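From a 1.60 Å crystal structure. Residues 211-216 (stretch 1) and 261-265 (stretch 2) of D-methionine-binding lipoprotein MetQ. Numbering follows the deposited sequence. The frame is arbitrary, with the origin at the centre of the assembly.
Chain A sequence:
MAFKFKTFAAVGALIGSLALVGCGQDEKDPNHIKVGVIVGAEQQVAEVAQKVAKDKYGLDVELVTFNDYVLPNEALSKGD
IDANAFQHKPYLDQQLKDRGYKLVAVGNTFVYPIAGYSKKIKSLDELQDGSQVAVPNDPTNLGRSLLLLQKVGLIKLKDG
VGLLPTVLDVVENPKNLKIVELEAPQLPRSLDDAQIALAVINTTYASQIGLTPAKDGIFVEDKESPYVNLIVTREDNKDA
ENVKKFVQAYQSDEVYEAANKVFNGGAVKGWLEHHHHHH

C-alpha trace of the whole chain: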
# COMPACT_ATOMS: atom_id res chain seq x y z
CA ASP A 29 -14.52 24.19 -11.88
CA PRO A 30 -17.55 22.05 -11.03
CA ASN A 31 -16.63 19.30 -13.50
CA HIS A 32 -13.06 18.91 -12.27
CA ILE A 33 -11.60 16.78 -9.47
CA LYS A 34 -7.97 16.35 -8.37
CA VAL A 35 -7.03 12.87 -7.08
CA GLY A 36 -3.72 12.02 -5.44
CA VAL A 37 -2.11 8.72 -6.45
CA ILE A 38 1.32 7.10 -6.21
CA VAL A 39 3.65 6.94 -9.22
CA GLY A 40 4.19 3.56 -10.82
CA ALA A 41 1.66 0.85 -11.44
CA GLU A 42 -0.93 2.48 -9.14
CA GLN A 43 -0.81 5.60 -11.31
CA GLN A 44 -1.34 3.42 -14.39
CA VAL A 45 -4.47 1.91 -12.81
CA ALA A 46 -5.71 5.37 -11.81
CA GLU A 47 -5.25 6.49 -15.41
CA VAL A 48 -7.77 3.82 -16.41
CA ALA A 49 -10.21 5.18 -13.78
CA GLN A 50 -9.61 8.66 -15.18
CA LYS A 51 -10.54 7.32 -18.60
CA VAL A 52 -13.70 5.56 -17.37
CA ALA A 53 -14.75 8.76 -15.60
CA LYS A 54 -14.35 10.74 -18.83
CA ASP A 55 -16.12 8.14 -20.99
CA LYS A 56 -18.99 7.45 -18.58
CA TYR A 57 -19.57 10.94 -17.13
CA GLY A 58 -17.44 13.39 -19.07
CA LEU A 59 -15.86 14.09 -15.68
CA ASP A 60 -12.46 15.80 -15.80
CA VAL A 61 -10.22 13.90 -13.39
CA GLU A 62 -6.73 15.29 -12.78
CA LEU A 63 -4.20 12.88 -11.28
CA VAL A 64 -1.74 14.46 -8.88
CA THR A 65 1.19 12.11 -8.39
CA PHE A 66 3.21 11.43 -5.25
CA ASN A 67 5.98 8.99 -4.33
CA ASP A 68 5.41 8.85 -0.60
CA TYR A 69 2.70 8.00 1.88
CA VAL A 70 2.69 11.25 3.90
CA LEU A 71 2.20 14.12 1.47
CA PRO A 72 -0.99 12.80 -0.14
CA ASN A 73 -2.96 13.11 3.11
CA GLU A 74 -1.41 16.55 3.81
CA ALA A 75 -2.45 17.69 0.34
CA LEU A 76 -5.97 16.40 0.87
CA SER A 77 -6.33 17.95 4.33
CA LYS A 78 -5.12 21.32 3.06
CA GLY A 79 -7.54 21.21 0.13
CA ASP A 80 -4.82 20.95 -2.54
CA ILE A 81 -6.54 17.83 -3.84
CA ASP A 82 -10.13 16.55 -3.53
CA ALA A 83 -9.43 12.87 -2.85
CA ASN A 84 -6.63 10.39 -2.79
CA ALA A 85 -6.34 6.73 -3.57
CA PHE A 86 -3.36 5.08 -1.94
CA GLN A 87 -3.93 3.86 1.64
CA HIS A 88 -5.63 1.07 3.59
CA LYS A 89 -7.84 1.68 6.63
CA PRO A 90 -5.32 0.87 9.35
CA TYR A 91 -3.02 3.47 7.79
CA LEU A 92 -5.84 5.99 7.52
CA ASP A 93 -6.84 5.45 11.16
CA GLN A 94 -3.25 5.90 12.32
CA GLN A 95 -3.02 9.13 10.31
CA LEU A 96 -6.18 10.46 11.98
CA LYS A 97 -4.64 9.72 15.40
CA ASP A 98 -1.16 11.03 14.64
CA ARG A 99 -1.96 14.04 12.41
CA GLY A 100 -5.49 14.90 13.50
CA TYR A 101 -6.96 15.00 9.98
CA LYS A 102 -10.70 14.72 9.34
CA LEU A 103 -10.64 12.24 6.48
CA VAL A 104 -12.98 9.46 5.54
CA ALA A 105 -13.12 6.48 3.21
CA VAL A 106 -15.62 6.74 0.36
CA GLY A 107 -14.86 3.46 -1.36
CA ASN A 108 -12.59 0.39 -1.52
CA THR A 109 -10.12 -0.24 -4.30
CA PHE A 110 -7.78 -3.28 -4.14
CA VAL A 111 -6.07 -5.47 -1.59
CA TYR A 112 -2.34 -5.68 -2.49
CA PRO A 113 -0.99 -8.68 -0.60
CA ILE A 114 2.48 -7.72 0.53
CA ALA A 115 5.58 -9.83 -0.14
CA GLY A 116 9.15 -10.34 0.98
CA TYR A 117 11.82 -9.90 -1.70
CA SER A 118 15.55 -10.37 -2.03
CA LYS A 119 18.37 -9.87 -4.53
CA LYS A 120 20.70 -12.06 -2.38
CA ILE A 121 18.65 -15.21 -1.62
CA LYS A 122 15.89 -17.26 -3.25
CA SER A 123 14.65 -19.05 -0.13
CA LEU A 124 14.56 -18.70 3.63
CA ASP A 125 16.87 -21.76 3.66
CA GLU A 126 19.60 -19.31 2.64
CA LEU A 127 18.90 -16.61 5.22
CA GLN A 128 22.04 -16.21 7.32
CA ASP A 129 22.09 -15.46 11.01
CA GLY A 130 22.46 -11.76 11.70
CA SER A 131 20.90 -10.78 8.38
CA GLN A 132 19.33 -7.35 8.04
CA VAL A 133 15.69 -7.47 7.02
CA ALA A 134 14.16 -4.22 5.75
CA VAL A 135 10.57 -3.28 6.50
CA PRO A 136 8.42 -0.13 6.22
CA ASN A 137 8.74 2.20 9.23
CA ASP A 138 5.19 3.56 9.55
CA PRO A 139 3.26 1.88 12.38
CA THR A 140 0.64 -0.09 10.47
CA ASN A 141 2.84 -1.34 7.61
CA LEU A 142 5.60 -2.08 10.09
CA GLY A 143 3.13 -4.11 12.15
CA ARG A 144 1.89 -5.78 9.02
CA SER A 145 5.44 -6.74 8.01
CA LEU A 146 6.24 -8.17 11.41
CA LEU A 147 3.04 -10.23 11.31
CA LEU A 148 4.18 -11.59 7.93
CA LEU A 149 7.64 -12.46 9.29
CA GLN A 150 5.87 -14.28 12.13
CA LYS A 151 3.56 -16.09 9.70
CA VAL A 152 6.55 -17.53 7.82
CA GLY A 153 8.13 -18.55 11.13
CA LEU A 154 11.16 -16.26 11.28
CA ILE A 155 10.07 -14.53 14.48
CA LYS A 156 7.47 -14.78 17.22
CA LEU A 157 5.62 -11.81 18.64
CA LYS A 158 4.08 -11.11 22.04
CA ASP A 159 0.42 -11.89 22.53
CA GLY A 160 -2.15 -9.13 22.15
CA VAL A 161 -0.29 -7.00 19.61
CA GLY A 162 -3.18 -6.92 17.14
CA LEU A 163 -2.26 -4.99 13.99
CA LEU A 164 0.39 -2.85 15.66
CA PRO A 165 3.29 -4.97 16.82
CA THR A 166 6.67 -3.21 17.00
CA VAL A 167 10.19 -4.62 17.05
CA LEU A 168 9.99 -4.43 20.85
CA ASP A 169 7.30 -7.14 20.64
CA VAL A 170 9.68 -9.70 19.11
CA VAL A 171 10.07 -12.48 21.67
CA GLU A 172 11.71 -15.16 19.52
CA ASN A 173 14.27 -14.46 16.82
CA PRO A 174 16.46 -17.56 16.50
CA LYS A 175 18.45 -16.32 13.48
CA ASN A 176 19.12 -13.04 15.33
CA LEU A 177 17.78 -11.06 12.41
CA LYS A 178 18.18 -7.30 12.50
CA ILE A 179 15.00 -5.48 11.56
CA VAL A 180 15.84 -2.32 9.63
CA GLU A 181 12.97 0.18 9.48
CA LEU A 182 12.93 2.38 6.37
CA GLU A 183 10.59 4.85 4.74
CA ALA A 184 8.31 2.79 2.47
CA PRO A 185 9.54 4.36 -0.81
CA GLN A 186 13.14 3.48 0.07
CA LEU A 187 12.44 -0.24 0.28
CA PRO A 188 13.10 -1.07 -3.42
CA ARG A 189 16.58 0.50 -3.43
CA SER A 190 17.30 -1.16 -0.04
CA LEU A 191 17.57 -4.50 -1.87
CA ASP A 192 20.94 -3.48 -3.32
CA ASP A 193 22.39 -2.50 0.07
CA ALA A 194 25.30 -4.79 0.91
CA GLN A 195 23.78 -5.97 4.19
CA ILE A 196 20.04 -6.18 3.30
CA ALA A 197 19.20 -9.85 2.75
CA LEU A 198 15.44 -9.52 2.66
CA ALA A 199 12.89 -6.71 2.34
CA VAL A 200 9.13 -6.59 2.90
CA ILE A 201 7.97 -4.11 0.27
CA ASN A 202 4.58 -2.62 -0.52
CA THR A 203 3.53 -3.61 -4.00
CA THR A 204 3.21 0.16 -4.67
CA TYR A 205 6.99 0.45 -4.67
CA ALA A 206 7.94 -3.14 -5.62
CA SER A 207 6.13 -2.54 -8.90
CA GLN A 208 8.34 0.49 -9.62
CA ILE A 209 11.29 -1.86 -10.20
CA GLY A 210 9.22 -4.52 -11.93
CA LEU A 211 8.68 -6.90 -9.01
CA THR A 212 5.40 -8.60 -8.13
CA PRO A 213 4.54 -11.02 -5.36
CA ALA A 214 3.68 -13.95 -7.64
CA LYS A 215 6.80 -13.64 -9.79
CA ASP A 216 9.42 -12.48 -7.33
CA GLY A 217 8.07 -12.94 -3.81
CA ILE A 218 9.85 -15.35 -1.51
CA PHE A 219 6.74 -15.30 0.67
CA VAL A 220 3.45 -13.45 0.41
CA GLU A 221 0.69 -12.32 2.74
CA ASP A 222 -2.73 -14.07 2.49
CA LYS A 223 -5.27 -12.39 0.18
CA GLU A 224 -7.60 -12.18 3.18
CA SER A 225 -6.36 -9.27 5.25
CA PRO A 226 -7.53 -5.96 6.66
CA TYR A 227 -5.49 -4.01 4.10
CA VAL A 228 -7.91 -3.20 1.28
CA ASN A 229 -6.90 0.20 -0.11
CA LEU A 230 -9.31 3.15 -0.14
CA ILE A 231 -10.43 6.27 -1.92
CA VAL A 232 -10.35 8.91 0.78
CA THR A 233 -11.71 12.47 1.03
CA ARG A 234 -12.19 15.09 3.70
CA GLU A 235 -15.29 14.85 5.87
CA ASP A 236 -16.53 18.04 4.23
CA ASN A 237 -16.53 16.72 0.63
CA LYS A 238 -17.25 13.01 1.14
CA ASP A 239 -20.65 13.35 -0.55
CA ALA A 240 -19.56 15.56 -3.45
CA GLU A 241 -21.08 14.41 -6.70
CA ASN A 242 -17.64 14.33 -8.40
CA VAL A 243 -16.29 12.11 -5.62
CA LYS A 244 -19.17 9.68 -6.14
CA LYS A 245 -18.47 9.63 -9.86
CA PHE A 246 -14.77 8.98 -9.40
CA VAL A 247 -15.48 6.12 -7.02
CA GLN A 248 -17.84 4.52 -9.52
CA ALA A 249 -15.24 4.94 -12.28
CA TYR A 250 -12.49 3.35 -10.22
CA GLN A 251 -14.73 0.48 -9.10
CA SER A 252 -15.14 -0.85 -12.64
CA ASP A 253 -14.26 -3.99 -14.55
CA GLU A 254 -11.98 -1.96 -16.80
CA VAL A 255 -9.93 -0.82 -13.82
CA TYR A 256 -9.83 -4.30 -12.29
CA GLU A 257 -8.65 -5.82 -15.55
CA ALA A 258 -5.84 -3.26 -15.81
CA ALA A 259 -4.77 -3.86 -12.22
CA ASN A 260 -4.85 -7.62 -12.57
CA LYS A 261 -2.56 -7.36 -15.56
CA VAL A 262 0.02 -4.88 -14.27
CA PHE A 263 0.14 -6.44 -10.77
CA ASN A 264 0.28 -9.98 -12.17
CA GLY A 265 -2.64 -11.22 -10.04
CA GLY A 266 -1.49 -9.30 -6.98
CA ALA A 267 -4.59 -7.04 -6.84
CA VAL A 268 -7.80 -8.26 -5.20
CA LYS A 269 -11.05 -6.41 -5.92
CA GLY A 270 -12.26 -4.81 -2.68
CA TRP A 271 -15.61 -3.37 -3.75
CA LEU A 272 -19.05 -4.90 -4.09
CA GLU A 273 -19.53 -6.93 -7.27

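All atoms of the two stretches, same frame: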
# COMPACT_ATOMS: atom_id res chain seq x y z
N LEU A 211 8.89 -5.73 -9.86
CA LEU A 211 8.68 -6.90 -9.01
C LEU A 211 7.20 -7.04 -8.67
O LEU A 211 6.51 -6.05 -8.45
CB LEU A 211 9.49 -6.79 -7.73
CG LEU A 211 10.99 -6.62 -7.89
CD1 LEU A 211 11.65 -6.47 -6.53
CD2 LEU A 211 11.57 -7.78 -8.65
N THR A 212 6.74 -8.28 -8.63
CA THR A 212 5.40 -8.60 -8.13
C THR A 212 5.46 -9.79 -7.20
O THR A 212 6.37 -10.61 -7.29
CB THR A 212 4.40 -8.94 -9.25
OG1 THR A 212 4.80 -10.14 -9.92
CG2 THR A 212 4.28 -7.80 -10.24
N PRO A 213 4.48 -9.90 -6.29
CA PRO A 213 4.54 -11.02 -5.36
C PRO A 213 4.59 -12.38 -6.05
O PRO A 213 5.40 -13.23 -5.65
CB PRO A 213 3.24 -10.86 -4.55
CG PRO A 213 3.06 -9.38 -4.51
CD PRO A 213 3.45 -8.92 -5.89
N ALA A 214 3.78 -12.60 -7.08
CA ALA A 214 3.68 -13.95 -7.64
C ALA A 214 4.96 -14.33 -8.37
O ALA A 214 5.32 -15.50 -8.41
CB ALA A 214 2.51 -14.07 -8.56
N LYS A 215 5.63 -13.35 -8.96
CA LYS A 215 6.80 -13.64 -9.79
C LYS A 215 8.07 -13.64 -8.97
O LYS A 215 8.95 -14.46 -9.21
CB LYS A 215 6.92 -12.63 -10.92
CG LYS A 215 8.10 -12.88 -11.85
CD LYS A 215 7.98 -14.23 -12.55
CE LYS A 215 9.01 -14.37 -13.67
NZ LYS A 215 10.40 -14.20 -13.18
N ASP A 216 8.15 -12.76 -7.99
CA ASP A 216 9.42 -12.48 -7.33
C ASP A 216 9.39 -12.67 -5.82
O ASP A 216 10.45 -12.74 -5.18
CB ASP A 216 9.84 -11.05 -7.66
CG ASP A 216 9.85 -10.81 -9.15
OD1 ASP A 216 10.80 -11.30 -9.82
OD2 ASP A 216 8.91 -10.15 -9.66
N LYS A 261 -3.64 -7.22 -14.60
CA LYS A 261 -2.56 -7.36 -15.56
C LYS A 261 -1.25 -6.81 -14.99
O LYS A 261 -0.28 -7.54 -14.83
CB LYS A 261 -2.91 -6.64 -16.86
CG LYS A 261 -1.99 -6.94 -18.02
CD LYS A 261 -1.97 -8.43 -18.36
CE LYS A 261 -1.63 -8.67 -19.83
NZ LYS A 261 -0.41 -7.93 -20.26
N VAL A 262 -1.23 -5.52 -14.67
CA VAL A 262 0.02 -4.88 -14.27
C VAL A 262 0.55 -5.43 -12.94
O VAL A 262 1.76 -5.47 -12.75
CB VAL A 262 -0.12 -3.35 -14.19
CG1 VAL A 262 -0.95 -2.93 -13.01
CG2 VAL A 262 1.27 -2.69 -14.13
N PHE A 263 -0.33 -5.88 -12.04
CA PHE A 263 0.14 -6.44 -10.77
C PHE A 263 0.24 -7.96 -10.81
O PHE A 263 0.41 -8.60 -9.77
CB PHE A 263 -0.78 -5.99 -9.61
CG PHE A 263 -0.66 -4.53 -9.29
CD1 PHE A 263 0.50 -4.03 -8.74
CD2 PHE A 263 -1.72 -3.65 -9.56
CE1 PHE A 263 0.63 -2.68 -8.47
CE2 PHE A 263 -1.59 -2.30 -9.28
CZ PHE A 263 -0.43 -1.81 -8.73
N ASN A 264 0.11 -8.54 -12.00
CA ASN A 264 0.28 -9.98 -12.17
C ASN A 264 -0.49 -10.79 -11.10
O ASN A 264 0.08 -11.64 -10.39
CB ASN A 264 1.78 -10.30 -12.14
CG ASN A 264 2.08 -11.75 -12.46
OD1 ASN A 264 1.42 -12.36 -13.30
ND2 ASN A 264 3.07 -12.32 -11.78
N GLY A 265 -1.78 -10.50 -10.97
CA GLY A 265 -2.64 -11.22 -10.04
C GLY A 265 -2.54 -10.77 -8.59
O GLY A 265 -3.21 -11.31 -7.71
O HOH W 1 1.49 -10.90 -7.69

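Contact between the N-terminal end of a short helix (residues 213-216) and the turn that follows a helix ending near Val 262 in MetQ. The interface is small, burying 182 Å² summed over both sides, and most of that area belongs to Asn 264 and Thr 212. The closest CA pair is Thr 212 CA and Phe 263 CA, 6.3 Å apart.

Asn 264 gives up the most surface, 64 Å². It sits just beyond Phe 263, the first residue to leave helical phi/psi, and has positive phi itself (47°/52°); its backbone N still bonds to Lys 261 O at 3.0 Å, which ties the turn back to the last helical residues. Its CA-to-CB bond points toward stretch 1, and with chi1 at -174° (t) the side chain extends so that its amide reaches the helix start. There Asn 264 ND2 donates a weak hydrogen bond to Thr 212 OG1, long at 3.3 Å but nearly straight, with an N-H...O angle of 166°. Asn 264 ND2 also lies 3.7 Å from Ala 214 CB and 4.0 Å from Lys 215 CB, so one amide touches three residues of the helix start.

Thr 212 has 50 Å² covered by stretch 2 and is buried. It occupies the N-cap position, and its chi1 of 65° (p) places OG1 where it can accept a weak capping bond from Lys 215 N at 3.5 Å. The hydroxyl oxygen thus accepts from both stretches, joining the cap to the contact. The cap is further held by Thr 212 N, which donates to Asp 216 OD2 at 3.0 Å, while Asp 216 N returns a bond to Thr 212 O at 2.9 Å; this reciprocal pair spans the first turn. The methyl of Thr 212 faces backbone carbonyls: CG2 lies 4.0 Å from Phe 263 O and 4.3 Å from Val 262 O, van der Waals contacts that accompany the polar one made by OG1.

Ala 214, with 23 Å² covered, adds a second polar link through its backbone. Water 1 accepts from Ala 214 N at 2.9 Å and donates to Asn 264 O at 3.1 Å, bridging a free amide of the helix's first turn to the carbonyl of Asn 264 in the other stretch. Asn 264 therefore engages the helix start twice, directly through its side chain and by way of water through its main chain. Lys 215 contributes little: its CA-to-CB bond points sideways, and the end of its side chain leads away from stretch 2.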